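Side-chain contacts in aldehyde dehydrogenase (Listeria monocytogenes, PDB 3K9D), which probably catalyses the oxidation of an aldehyde or oxo group, with NAD or NADP as electron acceptor: residues 74-79 with 408-413; 118-123 with 247-252. All blocks are in the same frame, centred on the assembly; numbering follows the deposited sequence.

Interaction 1. Residues 74-79 with 408-413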
loop_
_atom_site.group_PDB
_atom_site.type_symbol
_atom_site.label_atom_id
_atom_site.label_comp_id
_atom_site.label_asym_id
_atom_site.label_seq_id
_atom_site.Cartn_x
_atom_site.Cartn_y
_atom_site.Cartn_z
ATOM N N ASN A 74 14.664 -12.423 19.842
ATOM C CA ASN A 74 14.743 -11.151 20.540
ATOM C C ASN A 74 15.990 -10.375 20.176
ATOM O O ASN A 74 15.924 -9.151 20.032
ATOM C CB ASN A 74 14.597 -11.348 22.042
ATOM C CG ASN A 74 13.150 -11.426 22.472
ATOM O OD1 ASN A 74 12.255 -11.075 21.717
ATOM N ND2 ASN A 74 12.913 -11.857 23.705
ATOM N N VAL A 75 17.105 -11.099 19.982
ATOM C CA VAL A 75 18.369 -10.544 19.460
ATOM C C VAL A 75 18.213 -10.023 18.028
ATOM O O VAL A 75 18.706 -8.937 17.692
ATOM C CB VAL A 75 19.545 -11.599 19.526
ATOM C CG1 VAL A 75 20.780 -11.142 18.751
ATOM C CG2 VAL A 75 19.935 -11.872 20.958
ATOM N N PHE A 76 17.565 -10.825 17.191
ATOM C CA PHE A 76 17.308 -10.467 15.806
ATOM C C PHE A 76 16.474 -9.185 15.732
ATOM O O PHE A 76 16.896 -8.219 15.113
ATOM C CB PHE A 76 16.628 -11.620 15.048
ATOM C CG PHE A 76 16.171 -11.243 13.673
ATOM C CD1 PHE A 76 17.083 -11.148 12.632
ATOM C CD2 PHE A 76 14.826 -10.983 13.421
ATOM C CE1 PHE A 76 16.666 -10.774 11.366
ATOM C CE2 PHE A 76 14.402 -10.619 12.159
ATOM C CZ PHE A 76 15.321 -10.509 11.131
ATOM N N ALA A 77 15.319 -9.187 16.400
ATOM C CA ALA A 77 14.404 -8.041 16.465
ATOM C C ALA A 77 15.018 -6.743 16.993
ATOM O O ALA A 77 14.588 -5.653 16.607
ATOM C CB ALA A 77 13.233 -8.391 17.301
ATOM N N SER A 78 15.990 -6.863 17.894
ATOM C CA SER A 78 16.665 -5.699 18.458
ATOM C C SER A 78 17.937 -5.372 17.659
ATOM O O SER A 78 17.938 -4.413 16.881
ATOM C CB SER A 78 16.901 -5.843 19.978
ATOM O OG SER A 78 17.669 -6.991 20.309
ATOM N N LYS A 79 18.981 -6.193 17.791
ATOM C CA LYS A 79 20.293 -5.892 17.186
ATOM C C LYS A 79 20.328 -5.882 15.661
ATOM O O LYS A 79 20.918 -4.981 15.068
ATOM C CB LYS A 79 21.391 -6.822 17.730
ATOM C CG LYS A 79 21.933 -6.412 19.081
ATOM C CD LYS A 79 22.921 -5.244 18.992
ATOM C CE LYS A 79 22.734 -4.260 20.143
ATOM N NZ LYS A 79 21.480 -3.452 19.967
ATOM N N ILE A 408 13.162 -14.207 7.056
ATOM C CA ILE A 408 13.172 -13.015 7.899
ATOM C C ILE A 408 14.401 -12.110 7.682
ATOM O O ILE A 408 14.453 -11.013 8.209
ATOM C CB ILE A 408 12.944 -13.345 9.424
ATOM C CG1 ILE A 408 14.181 -13.976 10.081
ATOM C CG2 ILE A 408 11.651 -14.180 9.626
ATOM C CD1 ILE A 408 13.994 -14.303 11.570
ATOM N N GLY A 409 15.384 -12.571 6.911
ATOM C CA GLY A 409 16.610 -11.796 6.694
ATOM C C GLY A 409 17.684 -11.941 7.772
ATOM O O GLY A 409 18.505 -11.035 7.970
ATOM N N ALA A 410 17.680 -13.074 8.476
ATOM C CA ALA A 410 18.691 -13.334 9.505
ATOM C C ALA A 410 19.906 -14.054 8.907
ATOM O O ALA A 410 21.044 -13.729 9.229
ATOM C CB ALA A 410 18.095 -14.124 10.668
ATOM N N THR A 411 19.652 -15.020 8.025
ATOM C CA THR A 411 20.726 -15.676 7.271
ATOM C C THR A 411 20.816 -15.231 5.802
ATOM O O THR A 411 21.703 -15.687 5.072
ATOM C CB THR A 411 20.646 -17.220 7.325
ATOM O OG1 THR A 411 19.429 -17.661 6.721
ATOM C CG2 THR A 411 20.735 -17.727 8.750
ATOM N N THR A 412 19.916 -14.351 5.374
ATOM C CA THR A 412 20.026 -13.725 4.040
ATOM C C THR A 412 20.205 -12.207 4.104
ATOM O O THR A 412 20.050 -11.588 5.156
ATOM C CB THR A 412 18.804 -14.020 3.135
ATOM O OG1 THR A 412 17.590 -13.551 3.752
ATOM C CG2 THR A 412 18.707 -15.502 2.791
ATOM N N ASN A 413 20.550 -11.586 3.008
ATOM C CA ASN A 413 20.530 -10.161 2.927
ATOM C C ASN A 413 19.191 -9.479 2.612
ATOM O O ASN A 413 19.167 -8.355 2.244
ATOM C CB ASN A 413 21.664 -9.632 2.067
ATOM C CG ASN A 413 23.046 -9.869 2.673
ATOM O OD1 ASN A 413 23.250 -9.741 3.834
ATOM N ND2 ASN A 413 23.971 -10.242 1.850
#

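Interaction 2. Residues 118-123 with 247-252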
loop_
_atom_site.group_PDB
_atom_site.type_symbol
_atom_site.label_atom_id
_atom_site.label_comp_id
_atom_site.label_asym_id
_atom_site.label_seq_id
_atom_site.Cartn_x
_atom_site.Cartn_y
_atom_site.Cartn_z
ATOM N N SER A 118 0.688 -14.509 19.062
ATOM C CA SER A 118 1.260 -15.217 20.224
ATOM C C SER A 118 2.475 -16.080 19.861
ATOM O O SER A 118 3.195 -16.537 20.749
ATOM C CB SER A 118 0.206 -16.082 20.926
ATOM O OG SER A 118 -0.324 -17.072 20.043
ATOM N N THR A 119 2.694 -16.293 18.563
ATOM C CA THR A 119 3.780 -17.145 18.071
ATOM C C THR A 119 5.144 -16.449 18.159
ATOM O O THR A 119 6.119 -17.047 18.616
ATOM C CB THR A 119 3.498 -17.651 16.631
ATOM O OG1 THR A 119 3.272 -16.534 15.760
ATOM C CG2 THR A 119 2.262 -18.564 16.612
ATOM N N ASN A 120 5.200 -15.176 17.752
ATOM C CA ASN A 120 6.438 -14.384 17.829
ATOM C C ASN A 120 6.281 -13.082 18.647
ATOM O O ASN A 120 6.658 -12.016 18.162
ATOM C CB ASN A 120 6.967 -14.052 16.409
ATOM C CG ASN A 120 7.141 -15.289 15.510
ATOM O OD1 ASN A 120 7.651 -16.318 15.936
ATOM N ND2 ASN A 120 6.759 -15.156 14.237
ATOM N N PRO A 121 5.797 -13.163 19.910
ATOM C CA PRO A 121 5.185 -11.970 20.537
ATOM C C PRO A 121 6.098 -10.828 20.972
ATOM O O PRO A 121 5.796 -9.676 20.678
ATOM C CB PRO A 121 4.450 -12.538 21.750
ATOM C CG PRO A 121 5.160 -13.820 22.078
ATOM C CD PRO A 121 5.827 -14.318 20.833
ATOM N N THR A 122 7.200 -11.136 21.650
ATOM C CA THR A 122 8.101 -10.111 22.167
ATOM C C THR A 122 9.002 -9.568 21.065
ATOM O O THR A 122 9.234 -8.362 20.993
ATOM C CB THR A 122 8.953 -10.632 23.360
ATOM O OG1 THR A 122 9.742 -11.754 22.935
ATOM C CG2 THR A 122 8.042 -11.047 24.505
ATOM N N SER A 123 9.485 -10.464 20.209
ATOM C CA SER A 123 10.324 -10.107 19.062
ATOM C C SER A 123 9.581 -9.211 18.049
ATOM O O SER A 123 10.162 -8.288 17.469
ATOM C CB SER A 123 10.880 -11.363 18.370
ATOM O OG SER A 123 9.853 -12.284 18.022
ATOM N N ASN A 247 10.471 -24.730 17.708
ATOM C CA ASN A 247 9.494 -25.747 17.261
ATOM C C ASN A 247 8.585 -25.295 16.090
ATOM O O ASN A 247 7.394 -25.580 16.088
ATOM C CB ASN A 247 8.637 -26.262 18.439
ATOM C CG ASN A 247 9.471 -26.782 19.611
ATOM O OD1 ASN A 247 10.490 -27.426 19.416
ATOM N ND2 ASN A 247 9.022 -26.514 20.822
ATOM N N GLY A 248 9.151 -24.563 15.128
ATOM C CA GLY A 248 8.455 -24.212 13.871
ATOM C C GLY A 248 7.460 -23.051 13.872
ATOM O O GLY A 248 6.570 -22.992 13.014
ATOM N N THR A 249 7.598 -22.118 14.815
ATOM C CA THR A 249 6.659 -20.980 14.934
ATOM C C THR A 249 6.785 -19.871 13.890
ATOM O O THR A 249 5.873 -19.062 13.728
ATOM C CB THR A 249 6.799 -20.275 16.297
ATOM O OG1 THR A 249 8.174 -19.949 16.497
ATOM C CG2 THR A 249 6.297 -21.159 17.424
ATOM N N ILE A 250 7.927 -19.797 13.221
ATOM C CA ILE A 250 8.156 -18.777 12.208
ATOM C C ILE A 250 7.520 -19.227 10.889
ATOM O O ILE A 250 7.693 -20.373 10.477
ATOM C CB ILE A 250 9.682 -18.462 12.091
ATOM C CG1 ILE A 250 10.183 -17.821 13.404
ATOM C CG2 ILE A 250 9.991 -17.530 10.904
ATOM C CD1 ILE A 250 11.678 -17.608 13.468
ATOM N N CYS A 251 6.779 -18.320 10.240
ATOM C CA CYS A 251 6.000 -18.600 9.011
ATOM C C CYS A 251 6.813 -18.840 7.735
ATOM O O CYS A 251 6.309 -19.436 6.779
ATOM C CB CYS A 251 5.042 -17.436 8.751
ATOM S SG CYS A 251 5.911 -15.855 8.730
ATOM N N ALA A 252 8.061 -18.371 7.710
ATOM C CA ALA A 252 8.950 -18.584 6.567
ATOM C C ALA A 252 9.674 -19.963 6.597
ATOM O O ALA A 252 10.382 -20.330 5.652
ATOM C CB ALA A 252 9.938 -17.442 6.449
HETATM O O HOH W 1 4.231 -17.127 12.851
HETATM O O HOH W 2 6.272 -15.876 11.540
#

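Interaction 1. Residues 74-79 with 408-413
Phe-76 and Ile-408 are brought together by two first torsions. In Phe-76 the CG atom lies opposite the backbone N (chi1 172°), and the ring reaches from its helix toward the loop at 408-410. In Ile-408 the CG1 branch takes the crowded position between backbone N and carbonyl carbon (chi1 74°), and CD1 extends straight on from it. CD1 therefore lies over one face of the Phe-76 ring. It is 3.9 Å from the ring centroid, only 18° off the ring normal, in a CH-pi contact displaced toward the CD2-CE2 side. Phe-76 CZ also meets the backbone, with Ile-408 O 3.1 Å away. Gly-409, with positive phi, ends helix 403-407 in a Schellman motif, and its carbonyl O comes to the ring edge, near the ring plane, 3.9 Å from Phe-76 CE1. Ala-410 CB approaches obliquely and touches CD1 and CE1 of Phe-76, the former at 3.7 Å. All four residues are buried, and the contact combines side-chain packing with two backbone carbonyl oxygens set against the ring. Pro-416 and Leu-418 also pack on the phenyl group, and the ring of His-80 meets it. Beyond Ala-410 lies the subunit interface: Ala-410 packs on Ile-455 of the second subunit, and Asn-413 ND2 hydrogen-bonds Lys-100 O of that subunit.

Interaction 2. Residues 118-123 with 247-252
Thr-249 O accepts a 2.7 Å hydrogen bond from water 1, which also bonds Thr-119 OG1 at 3.1 Å. Thr-119 and Thr-249 otherwise meet only loosely, CB to CB at 4.2 Å. A second water joins Asn-120 and Cys-251. It accepts from Cys-251 N at 2.8 Å and, more weakly, from Asn-120 ND2. The amide of Asn-120 reaches this place because CG stands beside the backbone N (chi1 -53°), which carries its end nearer to the 247-252 loop. Its OD1 lies 3.7 Å from Thr-249 OG1, and these two side chains slide past each other in opposite directions. Asn-120 OD1 is also 3.9 Å from Ile-250 CG1, where the side chains cross at about a right angle. The strongest partner of Asn-120 OD1 is Lys-73 NZ, from helix 67-85. That amine also bonds Thr-119 O and Thr-249 OG1 weakly, so it bridges the two acceptors Thr-119 O and Asn-120 OD1. It probably helps to fix which way the amide faces. Thr-249 OG1 is held chiefly by Asp-246. An asparagine NH2 and a cysteine backbone N-H sharing one oxygen is consistent with the oxyanion hole of aldehyde dehydrogenases, where Cys-251 would probably match the family's nucleophile.

In the fold
Interactions 1 and 2 have centres 13 Å apart. Helix 67-85 carries one segment of interaction 1 and reaches interaction 2 through Lys-73, which directly precedes the 74-79 segment. One turn along, Phe-76 faces the 408-413 loop. Asn-74 OD1 probably accepts a hydrogen bond from Thr-122 OG1 at 2.9 Å, tying this helix to the start of helix 121-134. The 408-413 and 247-252 loops also touch: Ile-408 CG2 is 4.0 Å from Ile-250 CG2, beside Cys-251. Interaction 1 packs next to the probable active site around interaction 2. It also lies nearer the dimer interface, since the second subunit contacts residues 410-413 but neither segment of interaction 2.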